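Side-chain contact in Lmo2349 protein (Listeria monocytogenes, PDB 4GVO), which probably binds L-cystine or related amino acids outside the cell and delivers them to an ABC transporter for import: residues Lys54-Ser59 and Gly68-Val73. Sequence-based numbering, arbitrary orientation.
With HIS (histidine), chain E.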
# COMPACT_ATOMS: atom_id res chain seq x y z
N LYS A 54 -7.81 13.29 6.05
CA LYS A 54 -8.63 12.64 7.04
C LYS A 54 -8.00 11.27 7.29
O LYS A 54 -8.02 10.41 6.42
CB LYS A 54 -10.08 12.49 6.57
CG LYS A 54 -11.01 11.90 7.63
CD LYS A 54 -12.40 11.58 7.10
CE LYS A 54 -13.28 12.78 6.89
NZ LYS A 54 -13.88 13.30 8.17
N THR A 55 -7.40 11.11 8.48
CA THR A 55 -6.71 9.87 8.82
C THR A 55 -7.68 8.89 9.45
O THR A 55 -8.61 9.26 10.13
CB THR A 55 -5.51 10.12 9.71
OG1 THR A 55 -5.93 10.76 10.92
CG2 THR A 55 -4.48 10.98 8.99
N MET A 56 -7.43 7.62 9.15
CA MET A 56 -8.30 6.52 9.61
C MET A 56 -7.52 5.23 9.52
O MET A 56 -6.42 5.19 8.95
CB MET A 56 -9.63 6.48 8.84
CG MET A 56 -9.44 6.18 7.39
SD MET A 56 -10.95 6.41 6.47
CE MET A 56 -11.11 8.21 6.50
N ASP A 57 -8.08 4.18 10.08
CA ASP A 57 -7.54 2.83 9.86
C ASP A 57 -7.56 2.55 8.34
O ASP A 57 -8.54 2.87 7.65
CB ASP A 57 -8.39 1.78 10.55
CG ASP A 57 -8.25 1.79 12.08
OD1 ASP A 57 -7.14 2.06 12.60
OD2 ASP A 57 -9.27 1.50 12.75
N PHE A 58 -6.51 1.87 7.88
CA PHE A 58 -6.47 1.44 6.47
C PHE A 58 -7.76 0.72 6.08
O PHE A 58 -8.30 0.96 4.98
CB PHE A 58 -5.24 0.56 6.25
CG PHE A 58 -5.23 -0.15 4.93
CD1 PHE A 58 -5.05 0.58 3.77
CD2 PHE A 58 -5.57 -1.48 4.86
CE1 PHE A 58 -5.14 -0.03 2.54
CE2 PHE A 58 -5.62 -2.11 3.63
CZ PHE A 58 -5.44 -1.38 2.47
N SER A 59 -8.26 -0.15 6.95
CA SER A 59 -9.44 -0.95 6.63
C SER A 59 -10.71 -0.16 6.42
O SER A 59 -11.66 -0.71 5.88
CB SER A 59 -9.67 -1.96 7.72
OG SER A 59 -9.90 -1.33 8.98
N GLY A 68 -18.74 8.43 0.46
CA GLY A 68 -18.53 9.83 0.11
C GLY A 68 -17.96 10.68 1.20
O GLY A 68 -18.02 11.94 1.12
N LYS A 69 -17.35 10.03 2.19
CA LYS A 69 -16.82 10.78 3.34
C LYS A 69 -15.37 11.27 3.16
O LYS A 69 -14.85 12.05 3.96
CB LYS A 69 -17.03 9.98 4.63
CG LYS A 69 -18.52 9.85 5.01
CD LYS A 69 -18.73 8.82 6.11
CE LYS A 69 -20.21 8.60 6.42
NZ LYS A 69 -20.44 7.32 7.14
N VAL A 70 -14.71 10.73 2.13
CA VAL A 70 -13.49 11.29 1.57
C VAL A 70 -13.68 11.38 0.03
O VAL A 70 -14.53 10.69 -0.53
CB VAL A 70 -12.24 10.49 1.93
CG1 VAL A 70 -11.98 10.49 3.47
CG2 VAL A 70 -12.30 9.08 1.34
N ASP A 71 -12.89 12.23 -0.62
CA ASP A 71 -12.89 12.38 -2.05
C ASP A 71 -11.85 11.57 -2.79
O ASP A 71 -12.04 11.21 -3.96
CB ASP A 71 -12.75 13.86 -2.41
CG ASP A 71 -13.79 14.75 -1.73
OD1 ASP A 71 -15.00 14.42 -1.81
OD2 ASP A 71 -13.42 15.78 -1.10
N ILE A 72 -10.74 11.29 -2.13
CA ILE A 72 -9.61 10.56 -2.68
C ILE A 72 -9.05 9.72 -1.60
O ILE A 72 -9.07 10.15 -0.43
CB ILE A 72 -8.47 11.51 -3.12
CG1 ILE A 72 -8.95 12.46 -4.21
CG2 ILE A 72 -7.24 10.73 -3.59
CD1 ILE A 72 -7.87 13.40 -4.75
N VAL A 73 -8.52 8.55 -1.97
CA VAL A 73 -7.73 7.73 -1.01
C VAL A 73 -6.31 7.65 -1.54
O VAL A 73 -6.10 7.38 -2.75
CB VAL A 73 -8.36 6.34 -0.84
CG1 VAL A 73 -7.41 5.38 -0.11
CG2 VAL A 73 -9.69 6.46 -0.09
N HIS E . -1.01 -1.82 -1.37
CA HIS E . -2.16 -2.18 -0.47
C HIS E . -3.45 -2.34 -1.21
O HIS E . -3.51 -1.96 -2.39
CB HIS E . -2.32 -1.14 0.62
CG HIS E . -1.45 -1.41 1.81
ND1 HIS E . -0.11 -1.40 1.71
CD2 HIS E . -1.76 -1.77 3.14
CE1 HIS E . 0.41 -1.73 2.92
NE2 HIS E . -0.60 -1.92 3.78
OXT HIS E . -4.42 -2.87 -0.63
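The ring of Phe-58 offers one face to the bound histidine, whose CD2 stands 3.7 Å above the ring plane, over its centre. From the same side, the ligand's CB lies past the CE1-CZ border, 3.6 Å from Phe-58 CE1; beyond that border, the ligand's carboxylate OXT is 3.6 Å from Phe-58 CZ. Setting CG anti to the backbone N (chi1 169°) turns the phenyl group into the pocket, where His-75 meets it with planes inclined at about 45°. S-oxy cysteine, which has the same pocket residues, also touches Phe-58.

Behind the pocket, the same segment packs on 68-73. The firm contact is Met-56 CE against Val-70 CG1, tip to tip at 3.9 Å; a bend at chi3 (71°) brings the methionine methyl there. In one of its two modelled conformers, Lys-54 passes obliquely across the valine, CD 3.8 Å from Val-70 CG1, and its CE lies 3.4 Å from Lys-69 O.

This illustrates the beta-alpha-beta crossover: strands 49-55 and 72-73 both pair in parallel with strand 9-15 between them, and helix 61-66 makes the connection. Ser-64 of that helix touches both Met-56 and Val-70, and Thr-12 of the central strand touches Lys-54 and Val-70. Dispersion dominates around Val-70 CG1, whereas the CE approach to Lys-69 O may be weakly favourable, CE probably being polarised by its ammonium. In the pocket, Arg-83 NH1 and the backbone N atoms of Glu-78 and Asn-128 bond the histidine; Phe-58 probably contributes shape-dependent packing and little hydrogen-bonding specificity.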